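Local structure of ARO (armadillo repeats only protein) (5EWP) at residues K56-G59 with A60-A63; N86-A89 with V90-L94; D101-H104 with A105-A109; M137-I141 with D142-A146; S10-N14 with D15-F19. The protein probably serves as an armadillo-repeat scaffold that binds partner proteins in the translocation and attachment of rhoptries to the apical pole of the malaria parasite. All blocks are in the same frame, centred on the assembly; numbering follows the deposited sequence.

Contact 1 (K56-G59 with A60-A63); sequences KTIG and ALSA
The backbone of T57-A63 winds into the first turn of helix 58-70, with L61 N bonding to T57 O at 3.0 Å, S62 N to I58 O and A63 N to G59 O. T57 sits at the N-cap. Its hydroxyl lies between its own backbone N and carbonyl carbon (chi1 56°), which turns OG1 over the start of the helix. There OG1 accepts a nearly straight but long and weak bond from A60 N, 3.4 Å away. The same oxygen is also met, weakly, by R102 NH2 from helix 100-113, so an arginine stands beside the cap.

At the next residue, I58 O is gripped twice, both times by S62. S62 N approaches it at 2.8 Å, and S62 OG, folded back beside its own backbone N (chi1 -65°), donates to it at the same 2.8 Å from the opposite face of the carbonyl plane. The hydroxyl sits 39° out of that plane. This double hold satisfies the buried OG within its own helix and leaves its flank against carbon, 3.8 Å from I58 CG2. Elsewhere on the turn, I58 CD1 and L61 CD2 meet loosely at 4.3 Å. F19 of helix 14-25 packs on I58, L61 and S62 together, while A60 turns to helix 100-113. The whole is an N-capped helix start, a threonine cap followed by a serine bonded back to the carbonyl four residues before it, within the helical stack of an armadillo-type fold.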
loop_
_atom_site.group_PDB
_atom_site.type_symbol
_atom_site.label_atom_id
_atom_site.label_comp_id
_atom_site.label_asym_id
_atom_site.label_seq_id
_atom_site.Cartn_x
_atom_site.Cartn_y
_atom_site.Cartn_z
ATOM N N LYS A 56 -1.580 -17.768 -8.399
ATOM C CA LYS A 56 -2.086 -18.778 -9.320
ATOM C C LYS A 56 -1.075 -19.101 -10.412
ATOM O O LYS A 56 -1.260 -20.047 -11.198
ATOM C CB LYS A 56 -3.412 -18.311 -9.949
ATOM C CG LYS A 56 -4.506 -18.023 -8.919
ATOM C CD LYS A 56 -5.898 -17.808 -9.546
ATOM C CE LYS A 56 -5.842 -17.074 -10.885
ATOM N NZ LYS A 56 -5.927 -15.582 -10.782
ATOM N N THR A 57 0.001 -18.320 -10.440
ATOM C CA THR A 57 1.085 -18.478 -11.413
ATOM C C THR A 57 2.441 -18.277 -10.763
ATOM O O THR A 57 2.537 -17.692 -9.685
ATOM C CB THR A 57 0.981 -17.476 -12.589
ATOM O OG1 THR A 57 0.935 -16.144 -12.063
ATOM C CG2 THR A 57 -0.259 -17.723 -13.448
ATOM N N ILE A 58 3.497 -18.728 -11.436
ATOM C CA ILE A 58 4.853 -18.498 -10.955
ATOM C C ILE A 58 5.114 -16.990 -10.819
ATOM O O ILE A 58 5.815 -16.548 -9.904
ATOM C CB ILE A 58 5.887 -19.155 -11.897
ATOM C CG1 ILE A 58 5.854 -20.670 -11.726
ATOM C CG2 ILE A 58 7.290 -18.643 -11.632
ATOM C CD1 ILE A 58 6.304 -21.124 -10.358
ATOM N N GLY A 59 4.526 -16.204 -11.714
ATOM C CA GLY A 59 4.664 -14.751 -11.661
ATOM C C GLY A 59 4.177 -14.158 -10.349
ATOM O O GLY A 59 4.892 -13.408 -9.683
ATOM N N ALA A 60 2.952 -14.494 -9.955
ATOM C CA ALA A 60 2.431 -13.992 -8.689
ATOM C C ALA A 60 3.182 -14.580 -7.490
ATOM O O ALA A 60 3.357 -13.918 -6.467
ATOM C CB ALA A 60 0.951 -14.282 -8.578
ATOM N N LEU A 61 3.618 -15.828 -7.613
ATOM C CA LEU A 61 4.355 -16.473 -6.537
ATOM C C LEU A 61 5.719 -15.807 -6.313
ATOM O O LEU A 61 6.193 -15.675 -5.184
ATOM C CB LEU A 61 4.538 -17.945 -6.860
ATOM C CG LEU A 61 5.104 -18.812 -5.740
ATOM C CD1 LEU A 61 4.208 -18.789 -4.513
ATOM C CD2 LEU A 61 5.280 -20.223 -6.276
ATOM N N SER A 62 6.342 -15.391 -7.411
ATOM C CA SER A 62 7.640 -14.726 -7.359
ATOM C C SER A 62 7.494 -13.354 -6.710
ATOM O O SER A 62 8.306 -12.968 -5.874
ATOM C CB SER A 62 8.223 -14.608 -8.764
ATOM O OG SER A 62 8.503 -15.898 -9.308
ATOM N N ALA A 63 6.444 -12.631 -7.084
ATOM C CA ALA A 63 6.133 -11.351 -6.451
ATOM C C ALA A 63 5.928 -11.552 -4.946
ATOM O O ALA A 63 6.358 -10.726 -4.138
ATOM C CB ALA A 63 4.900 -10.714 -7.092
#

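Contact 2 (N86-A89 with V90-L94); sequences NGIA and VFINL
F91 lays its ring back against G87, so the ring carbon CD2 lies 3.1 Å from G87 O. CG is placed beside the backbone N of F91 (chi1 -67°), and from there the ring stands oblique to the preceding turn. The oxygen it approaches is the one that accepts F91 N at 2.9 Å, nearly along the C=O axis, so one carbonyl takes both the amide and the flank of the ring.

On another face of the helix, I88 and I92 cross obliquely. The methyl I88 CG2 touches I92 CD1 at 4.0 Å, and I92 CG1 lies over I88 O at 3.4 Å. V90 CG2 lies 3.3 Å from N86 O, next to the weak bond from V90 N to that oxygen. N86, with positive phi, is the C' residue of a Schellman motif that ends the preceding helix, and it also occupies the N-cap position of helix 87-95, although its side chain makes no capping bond.

The faces part to different neighbours: F91 enters between helices 58-70 and 100-113, while I88 meets helix 118-126. Between the side chains of this turn the chemistry is therefore apolar: carbon of V90, F91 and I92 lies against N86 O, G87 O and I88 O, while the backbone N-H groups supply the hydrogen bonds, the one to N86 O weak.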
loop_
_atom_site.group_PDB
_atom_site.type_symbol
_atom_site.label_atom_id
_atom_site.label_comp_id
_atom_site.label_asym_id
_atom_site.label_seq_id
_atom_site.Cartn_x
_atom_site.Cartn_y
_atom_site.Cartn_z
ATOM N N ASN A 86 15.266 -3.655 -10.567
ATOM C CA ASN A 86 14.129 -3.104 -11.316
ATOM C C ASN A 86 12.782 -3.649 -10.820
ATOM O O ASN A 86 11.785 -3.650 -11.550
ATOM C CB ASN A 86 14.284 -3.370 -12.821
ATOM C CG ASN A 86 13.409 -2.468 -13.662
ATOM O OD1 ASN A 86 13.296 -1.271 -13.389
ATOM N ND2 ASN A 86 12.755 -3.042 -14.667
ATOM N N GLY A 87 12.737 -4.082 -9.567
ATOM C CA GLY A 87 11.496 -4.610 -9.017
ATOM C C GLY A 87 10.320 -3.635 -9.005
ATOM O O GLY A 87 9.179 -4.030 -9.208
ATOM N N ILE A 88 10.568 -2.351 -8.765
ATOM C CA ILE A 88 9.436 -1.454 -8.563
ATOM C C ILE A 88 8.638 -1.269 -9.856
ATOM O O ILE A 88 7.408 -1.311 -9.835
ATOM C CB ILE A 88 9.904 -0.085 -7.980
ATOM C CG1 ILE A 88 10.329 -0.289 -6.523
ATOM C CG2 ILE A 88 8.780 0.951 -8.058
ATOM C CD1 ILE A 88 11.016 0.931 -5.876
ATOM N N ALA A 89 9.328 -1.097 -10.989
ATOM C CA ALA A 89 8.630 -0.989 -12.279
ATOM C C ALA A 89 7.852 -2.273 -12.592
ATOM O O ALA A 89 6.737 -2.233 -13.096
ATOM C CB ALA A 89 9.620 -0.692 -13.402
ATOM N N VAL A 90 8.454 -3.399 -12.246
ATOM C CA VAL A 90 7.832 -4.698 -12.467
ATOM C C VAL A 90 6.554 -4.850 -11.626
ATOM O O VAL A 90 5.533 -5.321 -12.126
ATOM C CB VAL A 90 8.830 -5.821 -12.176
ATOM C CG1 VAL A 90 8.131 -7.172 -12.118
ATOM C CG2 VAL A 90 9.926 -5.836 -13.247
ATOM N N PHE A 91 6.587 -4.426 -10.364
ATOM C CA PHE A 91 5.384 -4.473 -9.530
ATOM C C PHE A 91 4.301 -3.520 -10.046
ATOM O O PHE A 91 3.116 -3.834 -10.003
ATOM C CB PHE A 91 5.705 -4.136 -8.065
ATOM C CG PHE A 91 6.555 -5.168 -7.385
ATOM C CD1 PHE A 91 6.250 -6.517 -7.501
ATOM C CD2 PHE A 91 7.652 -4.790 -6.623
ATOM C CE1 PHE A 91 7.034 -7.475 -6.871
ATOM C CE2 PHE A 91 8.440 -5.749 -5.996
ATOM C CZ PHE A 91 8.130 -7.086 -6.124
ATOM N N ILE A 92 4.692 -2.339 -10.522
ATOM C CA ILE A 92 3.678 -1.419 -11.033
ATOM C C ILE A 92 2.977 -2.029 -12.244
ATOM O O ILE A 92 1.763 -1.897 -12.413
ATOM C CB ILE A 92 4.293 -0.044 -11.374
ATOM C CG1 ILE A 92 4.691 0.642 -10.063
ATOM C CG2 ILE A 92 3.282 0.819 -12.118
ATOM C CD1 ILE A 92 5.536 1.915 -10.222
ATOM N N ASN A 93 3.731 -2.775 -13.037
ATOM C CA ASN A 93 3.133 -3.494 -14.151
ATOM C C ASN A 93 2.120 -4.536 -13.667
ATOM O O ASN A 93 1.072 -4.741 -14.287
ATOM C CB ASN A 93 4.218 -4.170 -14.978
ATOM C CG ASN A 93 3.695 -4.706 -16.275
ATOM O OD1 ASN A 93 3.011 -3.998 -17.015
ATOM N ND2 ASN A 93 4.006 -5.962 -16.568
ATOM N N LEU A 94 2.425 -5.196 -12.553
ATOM C CA LEU A 94 1.490 -6.193 -12.004
ATOM C C LEU A 94 0.205 -5.515 -11.495
ATOM O O LEU A 94 -0.870 -6.098 -11.516
ATOM C CB LEU A 94 2.162 -6.984 -10.881
ATOM C CG LEU A 94 3.235 -8.018 -11.231
ATOM C CD1 LEU A 94 3.688 -8.751 -9.969
ATOM C CD2 LEU A 94 2.684 -9.005 -12.208
#

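Contact 3 (D101-H104 with A105-A109); sequences DRVH and AAVVA
V103 and V107, one turn apart, share a flank of helix 100-113: the methyls V103 CG1 and V107 CG2 meet at 4.3 Å. V107 CG2 lies beside its own backbone N (chi1 of CG1 166°), which also brings it within 3.4 Å of V103 O, the carbonyl that accepts V107 N at 2.9 Å. V108 repeats the pattern, its CG2 lying 3.3 Å from H104 O, which V108 N holds in a bond close to straight (172°). A105 CB lies 3.3 Å from D101 O; the bond from A105 N to that oxygen arrives 37° above the carbonyl plane.

Outside this first shell, the polar groups of D101, R102 and H104 find partners beyond the turn and fasten it. D101 forms a salt bridge through OD1 with K56. R102 extends its guanidinium to C35 O through NH1, and so reaches the loop after helix 28-34. H104 keeps ND1 on A53 N, where it must be the acceptor, and meets the W51 ring edge-to-face. The hydrocarbon faces are shared between neighbours: A105 and V108 rest on helix 58-70, A106 and V107 on L95, and V103 and V107 on M144 of helix 142-156.

Helix 100-113 is thus a largely buried member of a helical stack. Alanine and valine together meet helix 58-70 and L95 of helix 87-95, while loops are tied on by the polar end of the turn, an organisation in keeping with the superhelical solenoid of armadillo-repeat proteins.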
loop_
_atom_site.group_PDB
_atom_site.type_symbol
_atom_site.label_atom_id
_atom_site.label_comp_id
_atom_site.label_asym_id
_atom_site.label_seq_id
_atom_site.Cartn_x
_atom_site.Cartn_y
_atom_site.Cartn_z
ATOM N N ASP A 101 -4.553 -12.026 -7.736
ATOM C CA ASP A 101 -3.356 -12.421 -6.992
ATOM C C ASP A 101 -2.126 -11.614 -7.416
ATOM O O ASP A 101 -1.255 -11.348 -6.603
ATOM C CB ASP A 101 -3.079 -13.926 -7.133
ATOM C CG ASP A 101 -3.027 -14.394 -8.578
ATOM O OD1 ASP A 101 -3.926 -14.039 -9.365
ATOM O OD2 ASP A 101 -2.080 -15.139 -8.911
ATOM N N ARG A 102 -2.080 -11.200 -8.677
ATOM C CA ARG A 102 -0.974 -10.377 -9.162
ATOM C C ARG A 102 -1.030 -8.983 -8.567
ATOM O O ARG A 102 -0.005 -8.425 -8.126
ATOM C CB ARG A 102 -0.997 -10.306 -10.703
ATOM C CG ARG A 102 -0.358 -11.527 -11.341
ATOM C CD ARG A 102 -0.363 -11.489 -12.875
ATOM N NE ARG A 102 0.243 -12.715 -13.355
ATOM C CZ ARG A 102 1.503 -12.822 -13.766
ATOM N NH1 ARG A 102 2.283 -11.750 -13.830
ATOM N NH2 ARG A 102 1.974 -14.003 -14.150
ATOM N N VAL A 103 -2.224 -8.404 -8.560
ATOM C CA VAL A 103 -2.380 -7.067 -7.994
ATOM C C VAL A 103 -2.070 -7.115 -6.504
ATOM O O VAL A 103 -1.306 -6.304 -5.996
ATOM C CB VAL A 103 -3.777 -6.504 -8.196
ATOM C CG1 VAL A 103 -3.875 -5.120 -7.509
ATOM C CG2 VAL A 103 -4.089 -6.401 -9.686
ATOM N N HIS A 104 -2.663 -8.082 -5.797
ATOM C CA HIS A 104 -2.453 -8.144 -4.352
ATOM C C HIS A 104 -0.992 -8.322 -3.984
ATOM O O HIS A 104 -0.501 -7.666 -3.076
ATOM C CB HIS A 104 -3.272 -9.275 -3.746
ATOM C CG HIS A 104 -4.739 -8.999 -3.712
ATOM N ND1 HIS A 104 -5.662 -9.943 -3.311
ATOM C CD2 HIS A 104 -5.443 -7.877 -3.988
ATOM C CE1 HIS A 104 -6.874 -9.423 -3.379
ATOM N NE2 HIS A 104 -6.768 -8.165 -3.775
ATOM N N ALA A 105 -0.301 -9.208 -4.691
ATOM C CA ALA A 105 1.101 -9.466 -4.396
ATOM C C ALA A 105 1.936 -8.206 -4.615
ATOM O O ALA A 105 2.832 -7.910 -3.826
ATOM C CB ALA A 105 1.626 -10.621 -5.256
ATOM N N ALA A 106 1.623 -7.466 -5.676
ATOM C CA ALA A 106 2.316 -6.205 -5.972
ATOM C C ALA A 106 2.058 -5.147 -4.909
ATOM O O ALA A 106 2.971 -4.431 -4.509
ATOM C CB ALA A 106 1.892 -5.671 -7.372
ATOM N N VAL A 107 0.817 -5.036 -4.453
ATOM C CA VAL A 107 0.499 -4.104 -3.380
ATOM C C VAL A 107 1.245 -4.468 -2.095
ATOM O O VAL A 107 1.849 -3.601 -1.460
ATOM C CB VAL A 107 -1.023 -4.071 -3.108
ATOM C CG1 VAL A 107 -1.324 -3.381 -1.785
ATOM C CG2 VAL A 107 -1.740 -3.370 -4.260
ATOM N N VAL A 108 1.215 -5.745 -1.715
ATOM C CA VAL A 108 1.953 -6.165 -0.521
ATOM C C VAL A 108 3.455 -5.852 -0.655
ATOM O O VAL A 108 4.050 -5.259 0.263
ATOM C CB VAL A 108 1.757 -7.667 -0.236
ATOM C CG1 VAL A 108 2.681 -8.116 0.908
ATOM C CG2 VAL A 108 0.283 -7.941 0.089
ATOM N N ALA A 109 4.056 -6.206 -1.792
ATOM C CA ALA A 109 5.494 -5.937 -2.005
ATOM C C ALA A 109 5.799 -4.450 -1.903
ATOM O O ALA A 109 6.727 -4.045 -1.199
ATOM C CB ALA A 109 5.969 -6.455 -3.363
#

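Contact 4 (M137-I141 with D142-A146); sequences MKSNI and DGMKA
S139 and M144 make the tight part of this turn: S139 CB and M144 CG are only 3.5 Å apart, closer than usual for carbons. M144 CG, anti to the backbone N (chi1 175°), meets the serine, and the bend at chi2 (69°) then sends the sulfur off the loop. The serine itself is fixed by an ST turn, its OG accepting from I141 N at 2.9 Å. Behind them K145 N bonds to I141 O at 3.0 Å, the first turn of helix 142-156, with I141 at the N-cap.

The wet side lies at the end of K145: its chain still packs closely on the loop, but NZ turns to water. Its CG lies between the backbone N and carbonyl carbon (chi1 67°), which folds the aliphatic chain back over the loop; a further bend at chi3 lays CE 3.1 Å from S139 O and 3.6 Å from M137 O. The methylene beside the ammonium is probably somewhat polarised, which suits two carbonyl neighbours. NZ itself makes no good bond to S139 O, the angle being poor, and instead donates to a water at 3.1 Å. That water lies 2.7 Å from N140 OD1 and near K138 O, and cannot serve every neighbouring acceptor at once. N140 and K138 stand on the exposed flank.

The turn ties into different neighbours on its two sides. M144 and I141 lean on helix 100-113, at V103, H104 and V107, and M137 packs against helix 171-177 at Q174 and L175. D142 OD1 bonds to T193 of helix 192-205, so the turn joins elements from both directions along the chain.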
loop_
_atom_site.group_PDB
_atom_site.type_symbol
_atom_site.label_atom_id
_atom_site.label_comp_id
_atom_site.label_asym_id
_atom_site.label_seq_id
_atom_site.Cartn_x
_atom_site.Cartn_y
_atom_site.Cartn_z
ATOM N N MET A 137 -7.255 2.049 -2.819
ATOM C CA MET A 137 -7.917 2.454 -1.580
ATOM C C MET A 137 -9.435 2.280 -1.664
ATOM O O MET A 137 -10.137 2.408 -0.662
ATOM C CB MET A 137 -7.583 3.915 -1.232
ATOM C CG MET A 137 -6.207 4.097 -0.613
ATOM S SD MET A 137 -5.997 5.797 -0.048
ATOM C CE MET A 137 -5.573 6.566 -1.597
ATOM N N LYS A 138 -9.940 2.001 -2.864
ATOM C CA LYS A 138 -11.371 1.798 -3.038
ATOM C C LYS A 138 -11.806 0.369 -2.743
ATOM O O LYS A 138 -13.000 0.101 -2.616
ATOM C CB LYS A 138 -11.796 2.144 -4.467
ATOM C CG LYS A 138 -11.566 3.584 -4.885
ATOM C CD LYS A 138 -12.109 3.798 -6.297
ATOM C CE LYS A 138 -11.916 5.233 -6.763
ATOM N NZ LYS A 138 -12.401 5.412 -8.161
ATOM N N SER A 139 -10.847 -0.542 -2.627
ATOM C CA SER A 139 -11.175 -1.958 -2.429
ATOM C C SER A 139 -12.005 -2.218 -1.176
ATOM O O SER A 139 -11.809 -1.572 -0.153
ATOM C CB SER A 139 -9.887 -2.787 -2.361
ATOM O OG SER A 139 -10.152 -4.130 -1.981
ATOM N N ASN A 140 -12.890 -3.214 -1.238
ATOM C CA ASN A 140 -13.654 -3.602 -0.054
ATOM C C ASN A 140 -12.841 -4.479 0.875
ATOM O O ASN A 140 -13.280 -4.808 1.977
ATOM C CB ASN A 140 -14.932 -4.372 -0.424
ATOM C CG ASN A 140 -15.986 -3.508 -1.078
ATOM O OD1 ASN A 140 -16.009 -2.290 -0.905
ATOM N ND2 ASN A 140 -16.899 -4.147 -1.806
ATOM N N ILE A 141 -11.629 -4.821 0.467
ATOM C CA ILE A 141 -10.808 -5.657 1.321
ATOM C C ILE A 141 -9.987 -4.726 2.182
ATOM O O ILE A 141 -9.191 -3.953 1.664
ATOM C CB ILE A 141 -9.887 -6.600 0.514
ATOM C CG1 ILE A 141 -10.704 -7.531 -0.384
ATOM C CG2 ILE A 141 -8.985 -7.391 1.446
ATOM C CD1 ILE A 141 -9.848 -8.398 -1.283
ATOM N N ASP A 142 -10.188 -4.795 3.495
ATOM C CA ASP A 142 -9.562 -3.837 4.402
ATOM C C ASP A 142 -8.034 -3.847 4.322
ATOM O O ASP A 142 -7.405 -2.794 4.385
ATOM C CB ASP A 142 -10.015 -4.090 5.841
ATOM C CG ASP A 142 -9.538 -3.005 6.799
ATOM O OD1 ASP A 142 -9.760 -1.803 6.513
ATOM O OD2 ASP A 142 -8.955 -3.355 7.847
ATOM N N GLY A 143 -7.433 -5.028 4.190
ATOM C CA GLY A 143 -5.978 -5.112 4.136
ATOM C C GLY A 143 -5.416 -4.385 2.929
ATOM O O GLY A 143 -4.395 -3.706 3.000
ATOM N N MET A 144 -6.101 -4.552 1.809
ATOM C CA MET A 144 -5.771 -3.893 0.551
ATOM C C MET A 144 -5.886 -2.366 0.666
ATOM O O MET A 144 -4.955 -1.637 0.346
ATOM C CB MET A 144 -6.705 -4.433 -0.532
ATOM C CG MET A 144 -6.604 -3.781 -1.889
ATOM S SD MET A 144 -5.087 -4.115 -2.769
ATOM C CE MET A 144 -5.493 -3.312 -4.330
ATOM N N LYS A 145 -7.025 -1.876 1.141
ATOM C CA LYS A 145 -7.208 -0.426 1.186
ATOM C C LYS A 145 -6.243 0.223 2.177
ATOM O O LYS A 145 -5.717 1.300 1.908
ATOM C CB LYS A 145 -8.665 -0.064 1.515
ATOM C CG LYS A 145 -9.134 -0.423 2.913
ATOM C CD LYS A 145 -10.673 -0.513 2.994
ATOM C CE LYS A 145 -11.353 0.472 2.076
ATOM N NZ LYS A 145 -12.824 0.507 2.293
ATOM N N ALA A 146 -5.966 -0.446 3.292
ATOM C CA ALA A 146 -5.049 0.099 4.285
ATOM C C ALA A 146 -3.603 0.113 3.788
ATOM O O ALA A 146 -2.884 1.082 4.023
ATOM C CB ALA A 146 -5.142 -0.688 5.575
HETATM O O HOH W 1 -14.769 -0.036 -0.056
#

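Contact 5 (S10-N14 with D15-F19); sequences SFTSN and DILRF
R18 reaches back along the first turn of helix 14-25 and lies against N14. Its CB stands 3.4 Å from N14 O, and CG is 3.3 Å from the same oxygen, which R18 N holds in a backbone bond of 2.8 Å. CD moves off the carbonyl to meet N14 ND2 at 3.4 Å, where the two side chains pass at a slant. A bend at chi3 (60°) then carries the guanidinium to helix 28-34, leaving its plane 40° from the N14 amide. At the tip, NE forms a salt bridge with E30, the stronger partner, while NH1 makes a longer one with D15 OD1 at 3.5 Å. D15 is engaged elsewhere too, through OD2 with S37 OG.

The cap precedes this. S13, its hydroxyl extended away from its own backbone N (chi1 158°), accepts D15 N through OG at 2.9 Å, and S13 O takes L17 N, with a weak, strongly bent bond from I16 N besides. T12, just outside, lies across I16 at about a right angle, its OG1 beside I16 CD1, and puts its CG2 against L17 CD2 at 3.6 Å. These small contacts lie on the surface.

Serine at the N-cap, with the acid D15 in the first turn, is a familiar way to begin a helix: the hydroxyl occupies an otherwise bare amide, and the acid's charge would sit well with the helix dipole. Here it opens the first helix modelled in this armadillo-type chain, 14-25.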
loop_
_atom_site.group_PDB
_atom_site.type_symbol
_atom_site.label_atom_id
_atom_site.label_comp_id
_atom_site.label_asym_id
_atom_site.label_seq_id
_atom_site.Cartn_x
_atom_site.Cartn_y
_atom_site.Cartn_z
ATOM N N SER A 10 9.351 -35.833 -12.692
ATOM C CA SER A 10 8.851 -35.351 -13.973
ATOM C C SER A 10 9.650 -34.169 -14.536
ATOM O O SER A 10 10.161 -33.338 -13.781
ATOM C CB SER A 10 7.383 -34.956 -13.822
ATOM O OG SER A 10 6.941 -34.179 -14.920
ATOM N N PHE A 11 9.737 -34.087 -15.865
ATOM C CA PHE A 11 10.173 -32.862 -16.525
ATOM C C PHE A 11 9.139 -31.787 -16.238
ATOM O O PHE A 11 7.941 -32.076 -16.173
ATOM C CB PHE A 11 10.312 -33.048 -18.042
ATOM C CG PHE A 11 11.532 -33.822 -18.458
ATOM C CD1 PHE A 11 12.747 -33.179 -18.637
ATOM C CD2 PHE A 11 11.455 -35.182 -18.711
ATOM C CE1 PHE A 11 13.864 -33.880 -19.030
ATOM C CE2 PHE A 11 12.568 -35.888 -19.108
ATOM C CZ PHE A 11 13.775 -35.246 -19.265
ATOM N N THR A 12 9.581 -30.552 -16.055
ATOM C CA THR A 12 8.625 -29.489 -15.761
ATOM C C THR A 12 8.996 -28.189 -16.461
ATOM O O THR A 12 10.033 -28.105 -17.110
ATOM C CB THR A 12 8.495 -29.251 -14.250
ATOM O OG1 THR A 12 7.524 -28.231 -14.011
ATOM C CG2 THR A 12 9.832 -28.871 -13.637
ATOM N N SER A 13 8.138 -27.184 -16.351
ATOM C CA SER A 13 8.410 -25.911 -16.988
ATOM C C SER A 13 9.723 -25.308 -16.515
ATOM O O SER A 13 10.087 -25.426 -15.346
ATOM C CB SER A 13 7.276 -24.926 -16.711
ATOM O OG SER A 13 7.725 -23.582 -16.864
ATOM N N ASN A 14 10.426 -24.660 -17.438
ATOM C CA ASN A 14 11.640 -23.941 -17.118
ATOM C C ASN A 14 11.387 -22.943 -15.994
ATOM O O ASN A 14 12.230 -22.763 -15.118
ATOM C CB ASN A 14 12.165 -23.195 -18.345
ATOM C CG ASN A 14 13.559 -22.652 -18.140
ATOM O OD1 ASN A 14 14.438 -23.350 -17.637
ATOM N ND2 ASN A 14 13.762 -21.391 -18.498
ATOM N N ASP A 15 10.223 -22.300 -16.031
ATOM C CA ASP A 15 9.909 -21.257 -15.044
ATOM C C ASP A 15 9.795 -21.845 -13.637
ATOM O O ASP A 15 10.174 -21.204 -12.650
ATOM C CB ASP A 15 8.621 -20.521 -15.421
ATOM C CG ASP A 15 8.809 -19.606 -16.608
ATOM O OD1 ASP A 15 9.949 -19.519 -17.105
ATOM O OD2 ASP A 15 7.833 -18.950 -17.024
ATOM N N ILE A 16 9.275 -23.066 -13.546
ATOM C CA ILE A 16 9.184 -23.735 -12.257
ATOM C C ILE A 16 10.578 -24.075 -11.740
ATOM O O ILE A 16 10.866 -23.912 -10.559
ATOM C CB ILE A 16 8.316 -25.007 -12.334
ATOM C CG1 ILE A 16 6.850 -24.618 -12.546
ATOM C CG2 ILE A 16 8.480 -25.853 -11.069
ATOM C CD1 ILE A 16 5.904 -25.802 -12.652
ATOM N N LEU A 17 11.455 -24.528 -12.630
ATOM C CA LEU A 17 12.819 -24.818 -12.218
ATOM C C LEU A 17 13.552 -23.546 -11.805
ATOM O O LEU A 17 14.271 -23.548 -10.808
ATOM C CB LEU A 17 13.568 -25.525 -13.335
ATOM C CG LEU A 17 12.973 -26.908 -13.583
ATOM C CD1 LEU A 17 13.754 -27.603 -14.631
ATOM C CD2 LEU A 17 12.993 -27.715 -12.298
ATOM N N ARG A 18 13.360 -22.479 -12.576
ATOM C CA ARG A 18 13.961 -21.182 -12.265
ATOM C C ARG A 18 13.473 -20.689 -10.919
ATOM O O ARG A 18 14.259 -20.197 -10.119
ATOM C CB ARG A 18 13.645 -20.163 -13.360
ATOM C CG ARG A 18 14.475 -20.359 -14.621
ATOM C CD ARG A 18 14.040 -19.431 -15.753
ATOM N NE ARG A 18 14.160 -18.016 -15.412
ATOM C CZ ARG A 18 13.495 -17.039 -16.023
ATOM N NH1 ARG A 18 12.655 -17.323 -17.010
ATOM N NH2 ARG A 18 13.669 -15.778 -15.646
ATOM N N PHE A 19 12.177 -20.848 -10.657
ATOM C CA PHE A 19 11.625 -20.455 -9.368
ATOM C C PHE A 19 12.258 -21.232 -8.214
ATOM O O PHE A 19 12.647 -20.647 -7.199
ATOM C CB PHE A 19 10.100 -20.640 -9.319
ATOM C CG PHE A 19 9.510 -20.227 -8.000
ATOM C CD1 PHE A 19 9.123 -18.908 -7.785
ATOM C CD2 PHE A 19 9.402 -21.141 -6.952
ATOM C CE1 PHE A 19 8.601 -18.506 -6.553
ATOM C CE2 PHE A 19 8.901 -20.753 -5.727
ATOM C CZ PHE A 19 8.511 -19.424 -5.519
#

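How the contacts relate
The chain runs contact 5, 1, 2, 3, 4. Contacts 5 and 1 lie about 13 Å apart between centres and touch through F19, whose CZ is 3.4 Å from L61 CD2. Contacts 1 and 3, centres about 10 Å apart, join by the salt bridge from K56 NZ to D101 OD1 at 2.9 Å. Contact 2 fits beside both: L94 CD2 comes 3.2 Å from R102 NH1, and A63 CB is 3.9 Å from F91 CE1. Contact 4 meets contact 3 through V107 CG2 and M144 SD, 3.7 Å apart. Contacts 4 and 5 lie furthest apart, about 34 Å between centres, the path between them passing through contacts 1 and 3.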